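Local coordinates for protein probable glutamine synthetase (Pseudomonas aeruginosa, PDB 4HPP) that belongs to the glutamine synthetase family and binds a magnesium ion and glutamic acid in its catalytic domain, at residues L150-A155 and R184-T189; G157-W162 and R214-R219. All coordinates share one frame; numbering follows the deposited sequence.

Contact 1 of 2, residues L150-A155 and R184-T189. With MG (magnesium ion), chain B.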
loop_
_atom_site.group_PDB
_atom_site.type_symbol
_atom_site.label_atom_id
_atom_site.label_comp_id
_atom_site.label_asym_id
_atom_site.label_seq_id
_atom_site.Cartn_x
_atom_site.Cartn_y
_atom_site.Cartn_z
ATOM N N LEU A 150 -21.577 16.925 -19.585
ATOM C CA LEU A 150 -20.097 16.971 -19.737
ATOM C C LEU A 150 -19.502 16.250 -18.533
ATOM O O LEU A 150 -18.557 15.470 -18.664
ATOM C CB LEU A 150 -19.516 18.427 -19.838
ATOM C CG LEU A 150 -18.011 18.576 -20.174
ATOM C CD1 LEU A 150 -17.601 17.729 -21.375
ATOM C CD2 LEU A 150 -17.619 20.014 -20.453
ATOM N N GLN A 151 -20.098 16.451 -17.366
ATOM C CA GLN A 151 -19.558 15.810 -16.197
ATOM C C GLN A 151 -19.609 14.325 -16.300
ATOM O O GLN A 151 -18.656 13.643 -15.829
ATOM C CB GLN A 151 -20.186 16.334 -14.920
ATOM C CG GLN A 151 -19.605 17.667 -14.465
ATOM C CD GLN A 151 -19.972 17.865 -13.018
ATOM O OE1 GLN A 151 -21.122 18.079 -12.729
ATOM N NE2 GLN A 151 -19.006 17.753 -12.106
ATOM N N ALA A 152 -20.642 13.800 -16.967
ATOM C CA ALA A 152 -20.760 12.320 -17.053
ATOM C C ALA A 152 -19.727 11.799 -18.006
ATOM O O ALA A 152 -19.184 10.719 -17.783
ATOM C CB ALA A 152 -22.143 11.824 -17.458
ATOM N N GLN A 153 -19.436 12.545 -19.075
ATOM C CA GLN A 153 -18.358 12.128 -19.956
ATOM C C GLN A 153 -17.003 12.209 -19.193
ATOM O O GLN A 153 -16.211 11.264 -19.230
ATOM C CB GLN A 153 -18.380 12.927 -21.270
ATOM C CG GLN A 153 -17.174 12.620 -22.140
ATOM C CD GLN A 153 -17.453 12.505 -23.624
ATOM O OE1 GLN A 153 -18.614 12.469 -24.095
ATOM N NE2 GLN A 153 -16.368 12.446 -24.392
ATOM N N ARG A 154 -16.778 13.294 -18.438
ATOM C CA ARG A 154 -15.574 13.416 -17.633
ATOM C C ARG A 154 -15.391 12.353 -16.597
ATOM O O ARG A 154 -14.234 11.996 -16.320
ATOM C CB ARG A 154 -15.516 14.763 -16.964
ATOM C CG ARG A 154 -15.340 15.866 -17.986
ATOM C CD ARG A 154 -14.372 15.524 -19.136
ATOM N NE ARG A 154 -12.994 15.759 -18.732
ATOM C CZ ARG A 154 -11.969 15.845 -19.605
ATOM N NH1 ARG A 154 -12.141 15.637 -20.936
ATOM N NH2 ARG A 154 -10.749 16.130 -19.148
ATOM N N ALA A 155 -16.497 11.846 -16.015
ATOM C CA ALA A 155 -16.384 10.873 -14.921
ATOM C C ALA A 155 -15.715 9.620 -15.414
ATOM O O ALA A 155 -15.060 8.889 -14.636
ATOM C CB ALA A 155 -17.742 10.528 -14.291
ATOM N N ARG A 184 -24.572 6.017 -15.782
ATOM C CA ARG A 184 -23.440 5.191 -16.311
ATOM C C ARG A 184 -23.706 4.708 -17.740
ATOM O O ARG A 184 -23.046 3.766 -18.214
ATOM C CB ARG A 184 -23.193 3.978 -15.393
ATOM C CG ARG A 184 -23.282 4.284 -13.897
ATOM C CD ARG A 184 -22.072 5.121 -13.502
ATOM N NE ARG A 184 -21.912 5.320 -12.072
ATOM C CZ ARG A 184 -21.011 6.149 -11.528
ATOM N NH1 ARG A 184 -20.171 6.846 -12.322
ATOM N NH2 ARG A 184 -20.958 6.291 -10.183
ATOM N N GLN A 185 -24.711 5.280 -18.429
ATOM C CA GLN A 185 -24.905 4.871 -19.775
ATOM C C GLN A 185 -24.045 5.711 -20.737
ATOM O O GLN A 185 -24.000 6.970 -20.623
ATOM C CB GLN A 185 -26.351 4.984 -20.147
ATOM C CG GLN A 185 -26.677 4.185 -21.392
ATOM C CD GLN A 185 -28.120 4.280 -21.830
ATOM O OE1 GLN A 185 -28.790 5.309 -21.635
ATOM N NE2 GLN A 185 -28.605 3.214 -22.472
ATOM N N TYR A 186 -23.402 5.007 -21.674
ATOM C CA TYR A 186 -22.665 5.620 -22.794
ATOM C C TYR A 186 -23.044 5.010 -24.140
ATOM O O TYR A 186 -23.626 3.942 -24.211
ATOM C CB TYR A 186 -21.172 5.478 -22.589
ATOM C CG TYR A 186 -20.782 6.149 -21.299
ATOM C CD1 TYR A 186 -20.405 7.497 -21.304
ATOM C CD2 TYR A 186 -20.893 5.473 -20.054
ATOM C CE1 TYR A 186 -20.092 8.152 -20.158
ATOM C CE2 TYR A 186 -20.551 6.133 -18.890
ATOM C CZ TYR A 186 -20.155 7.479 -18.957
ATOM O OH TYR A 186 -19.819 8.202 -17.837
ATOM N N GLU A 187 -22.764 5.750 -25.201
ATOM C CA GLU A 187 -23.015 5.293 -26.544
ATOM C C GLU A 187 -21.813 5.608 -27.429
ATOM O O GLU A 187 -21.258 6.712 -27.412
ATOM C CB GLU A 187 -24.268 5.932 -27.103
ATOM C CG GLU A 187 -24.724 5.296 -28.421
ATOM C CD GLU A 187 -25.898 6.022 -29.094
ATOM O OE1 GLU A 187 -26.300 5.630 -30.210
ATOM O OE2 GLU A 187 -26.446 6.969 -28.516
ATOM N N VAL A 188 -21.404 4.608 -28.184
ATOM C CA VAL A 188 -20.438 4.836 -29.227
ATOM C C VAL A 188 -21.026 4.426 -30.603
ATOM O O VAL A 188 -21.738 3.422 -30.716
ATOM C CB VAL A 188 -19.089 4.189 -28.907
ATOM C CG1 VAL A 188 -19.234 2.690 -28.648
ATOM C CG2 VAL A 188 -18.102 4.464 -30.040
ATOM N N THR A 189 -20.782 5.261 -31.613
ATOM C CA THR A 189 -21.302 5.038 -32.944
ATOM C C THR A 189 -20.078 5.028 -33.866
ATOM O O THR A 189 -18.993 5.600 -33.567
ATOM C CB THR A 189 -22.289 6.140 -33.404
ATOM O OG1 THR A 189 -21.631 7.387 -33.339
ATOM C CG2 THR A 189 -23.527 6.282 -32.552
HETATM MG MG MG B . -28.927 6.629 -28.240
#

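Contact 2 of 2, residues G157-W162 and R214-R219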
loop_
_atom_site.group_PDB
_atom_site.type_symbol
_atom_site.label_atom_id
_atom_site.label_comp_id
_atom_site.label_asym_id
_atom_site.label_seq_id
_atom_site.Cartn_x
_atom_site.Cartn_y
_atom_site.Cartn_z
ATOM N N GLY A 157 -13.192 9.286 -17.056
ATOM C CA GLY A 157 -11.731 9.377 -16.974
ATOM C C GLY A 157 -11.082 9.189 -18.354
ATOM O O GLY A 157 -11.525 9.806 -19.320
ATOM N N GLN A 158 -10.117 8.270 -18.424
ATOM C CA GLN A 158 -9.385 7.922 -19.693
ATOM C C GLN A 158 -10.109 6.891 -20.618
ATOM O O GLN A 158 -9.592 6.533 -21.708
ATOM C CB GLN A 158 -7.917 7.443 -19.403
ATOM C CG GLN A 158 -7.014 8.489 -18.741
ATOM C CD GLN A 158 -6.100 7.986 -17.608
ATOM O OE1 GLN A 158 -5.552 6.879 -17.653
ATOM N NE2 GLN A 158 -5.907 8.835 -16.596
ATOM N N PHE A 159 -11.270 6.416 -20.174
ATOM C CA PHE A 159 -11.988 5.338 -20.875
ATOM C C PHE A 159 -12.470 5.792 -22.241
ATOM O O PHE A 159 -12.130 5.156 -23.236
ATOM C CB PHE A 159 -13.174 4.745 -20.053
ATOM C CG PHE A 159 -13.974 3.731 -20.822
ATOM C CD1 PHE A 159 -13.489 2.425 -20.970
ATOM C CD2 PHE A 159 -15.168 4.095 -21.441
ATOM C CE1 PHE A 159 -14.177 1.510 -21.721
ATOM C CE2 PHE A 159 -15.851 3.195 -22.197
ATOM C CZ PHE A 159 -15.359 1.897 -22.338
ATOM N N PRO A 160 -13.211 6.910 -22.335
ATOM C CA PRO A 160 -13.642 7.267 -23.715
ATOM C C PRO A 160 -12.458 7.463 -24.692
ATOM O O PRO A 160 -12.515 6.922 -25.817
ATOM C CB PRO A 160 -14.369 8.595 -23.526
ATOM C CG PRO A 160 -14.593 8.711 -22.033
ATOM C CD PRO A 160 -13.389 8.050 -21.433
ATOM N N GLY A 161 -11.415 8.213 -24.272
ATOM C CA GLY A 161 -10.190 8.394 -25.108
ATOM C C GLY A 161 -9.587 7.056 -25.515
ATOM O O GLY A 161 -9.248 6.842 -26.673
ATOM N N TRP A 162 -9.539 6.102 -24.593
ATOM C CA TRP A 162 -8.960 4.772 -24.897
ATOM C C TRP A 162 -9.914 3.910 -25.632
ATOM O O TRP A 162 -9.527 2.984 -26.327
ATOM C CB TRP A 162 -8.508 4.038 -23.656
ATOM C CG TRP A 162 -7.078 4.323 -23.358
ATOM C CD1 TRP A 162 -6.569 4.977 -22.252
ATOM C CD2 TRP A 162 -5.903 3.977 -24.174
ATOM N NE1 TRP A 162 -5.200 5.054 -22.308
ATOM C CE2 TRP A 162 -4.736 4.482 -23.449
ATOM C CE3 TRP A 162 -5.709 3.344 -25.407
ATOM C CZ2 TRP A 162 -3.426 4.369 -23.965
ATOM C CZ3 TRP A 162 -4.403 3.213 -25.895
ATOM C CH2 TRP A 162 -3.292 3.721 -25.189
ATOM N N ARG A 214 -12.163 -4.065 -19.503
ATOM C CA ARG A 214 -11.376 -5.057 -18.752
ATOM C C ARG A 214 -10.016 -4.452 -18.398
ATOM O O ARG A 214 -9.583 -4.584 -17.259
ATOM C CB ARG A 214 -11.214 -6.356 -19.533
ATOM C CG ARG A 214 -10.555 -7.484 -18.744
ATOM C CD ARG A 214 -10.192 -8.650 -19.676
ATOM N NE ARG A 214 -9.131 -8.297 -20.617
ATOM C CZ ARG A 214 -7.827 -8.354 -20.349
ATOM N NH1 ARG A 214 -7.359 -8.712 -19.166
ATOM N NH2 ARG A 214 -6.965 -8.007 -21.267
ATOM N N GLN A 215 -9.383 -3.745 -19.356
ATOM C CA GLN A 215 -8.020 -3.280 -19.146
ATOM C C GLN A 215 -7.924 -2.228 -18.042
ATOM O O GLN A 215 -6.843 -2.024 -17.477
ATOM C CB GLN A 215 -7.359 -2.806 -20.436
ATOM C CG GLN A 215 -7.072 -3.937 -21.374
ATOM C CD GLN A 215 -6.127 -3.541 -22.471
ATOM O OE1 GLN A 215 -5.369 -2.565 -22.336
ATOM N NE2 GLN A 215 -6.184 -4.269 -23.585
ATOM N N MET A 216 -9.058 -1.635 -17.676
ATOM C CA MET A 216 -9.059 -0.515 -16.699
ATOM C C MET A 216 -9.671 -0.973 -15.391
ATOM O O MET A 216 -9.689 -0.223 -14.414
ATOM C CB MET A 216 -9.822 0.694 -17.274
ATOM C CG MET A 216 -9.251 1.220 -18.609
ATOM S SD MET A 216 -9.948 2.736 -19.262
ATOM C CE MET A 216 -9.055 3.970 -18.341
ATOM N N GLY A 217 -10.162 -2.220 -15.366
ATOM C CA GLY A 217 -10.654 -2.793 -14.119
ATOM C C GLY A 217 -12.123 -2.426 -14.064
ATOM O O GLY A 217 -12.744 -2.583 -13.043
ATOM N N LEU A 218 -12.680 -1.927 -15.168
ATOM C CA LEU A 218 -14.099 -1.608 -15.245
ATOM C C LEU A 218 -14.862 -2.749 -15.848
ATOM O O LEU A 218 -14.304 -3.742 -16.300
ATOM C CB LEU A 218 -14.342 -0.313 -16.026
ATOM C CG LEU A 218 -13.534 0.883 -15.470
ATOM C CD1 LEU A 218 -13.490 2.084 -16.409
ATOM C CD2 LEU A 218 -13.928 1.367 -14.065
ATOM N N ARG A 219 -16.172 -2.617 -15.831
ATOM C CA ARG A 219 -17.053 -3.572 -16.461
ATOM C C ARG A 219 -18.089 -2.875 -17.381
ATOM O O ARG A 219 -18.527 -1.705 -17.136
ATOM C CB ARG A 219 -17.801 -4.292 -15.354
ATOM C CG ARG A 219 -17.053 -5.461 -14.762
ATOM C CD ARG A 219 -17.862 -6.033 -13.618
ATOM N NE ARG A 219 -17.953 -5.011 -12.599
ATOM C CZ ARG A 219 -19.089 -4.544 -12.107
ATOM N NH1 ARG A 219 -20.263 -5.073 -12.531
ATOM N NH2 ARG A 219 -19.028 -3.563 -11.173
#

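Contact 1 of 2, residues L150-A155 and R184-T189
Tyr186 reaches from strand 185-194 to the backbone of Ala152, a single polar tether between this strand and helix 150-155. Just before the strand, Arg184 takes up a left-handed backbone conformation (phi 67°), and its long side chain runs off to give a hydrogen bond from NH2 to the carbonyl of Glu142. Gln185 turns to the other face of the strand from Tyr186. There its amide suits a double role, giving NE2 to Thr232 O and Asn233 OD1 and accepting from Gly182 N, so its rotation is fixed beside two residues of the glutamic acid pocket.

Tyr186 makes the contact itself. Its CG lies anti to the carbonyl carbon (chi1 -59°), which carries the ring out to the helix. OH donates to Ala152 O at 2.6 Å, with the acceptor in the ring plane at the edge, but OH approaches from above the carbonyl plane, 40° out of it. That oxygen also takes a weak helical bond from Ala155 N, 3.4 Å away. Gln153 CA lies 4.3 Å from Tyr186 CE1, also at the ring edge. A tyrosine fits here because its ring can pack against Phe177 and Phe134 while its hydroxyl serves the helix. The small Ala152 lets the ring end come close, its CB 4.3 Å from OH.

Glu187 points back to the Gln185 face, its chain extended beyond CG, and OE2 binds the magnesium ion at 2.5 Å. OE1 stays 3.4 Å from the ion, so the carboxylate grips it through one oxygen. Thr189 then continues the antiparallel pairing with strand 174-179. Glu187 joins Glu133 and Glu180 in binding the magnesium ion, at the mixed sheet of the glutamine synthetase catalytic domain.

Contact 2 of 2, residues G157-W162 and R214-R219
Phe159 and Met216 bring the backbones nearest, with 7.8 Å between their CA atoms, where the start of helix 159-169 passes the C-terminal end of helix 196-216. Met216 supplies most of the contact from its side. Its chain runs extended to the sulfur (chi2 -173°) and then bends at chi3, so that SD and CE meet different parts of the facing backbone and side chains. SD lies 3.7 Å from Phe159 CA, and CB and CD1 of that residue are each 3.9 Å from it. The sulfur lies at the edge of the Phe159 ring, 84° off the ring normal and 5.3 Å from its centroid, a Met-aromatic contact of the in-plane kind. CE swings to the neighbouring residue and rests 3.8 Å from Gln158 CB. An unbranched, flexible thioether suits this place, since it can follow the outline of a turn and a ring at once.

The helix that carries Met216 stops in a Schellman motif: Gly217 has positive phi, with two bonds back into the last turn, one of them Gly217 N to Arg214 O, 3.1 Å. Glycine is called for, because a CB would press on the carbonyl oxygen of Met216. Gly157 likewise has positive phi, just ahead of the other helix.

Phe159 has its CG anti to the backbone N (chi1 175°), which turns the ring inward upon Thr209 and Val212 of helix 196-216 and upon Phe134 and Leu136 of strand 124-137. Gln158, more peripheral, packs on Ala85 of the second subunit, and Trp162 touches Val212 of its own chain and Pro6 of that subunit.

Contacts 1 and 2 lie side by side, their centres about 12 Å apart, and touch where Pro160 CG comes 4.1 Å from Gln153 O. Their elements are consecutive in the chain: helix 150-155 leads into helix 159-169, and strand 185-194 into helix 196-216, so the segments alternate along the sequence. Contact 1 is the more buried; it joins a helix to a strand of the sheet in the catalytic domain, through a hydrogen bond, and the same strand bears a magnesium ligand. Contact 2 joins two helices, is partly buried, and relies on sulfur and aromatic packing without any polar bond across it. Both border the second subunit, contact 1 by a hydrogen bond from Gln153 to Ser25 of that subunit, contact 2 by packing.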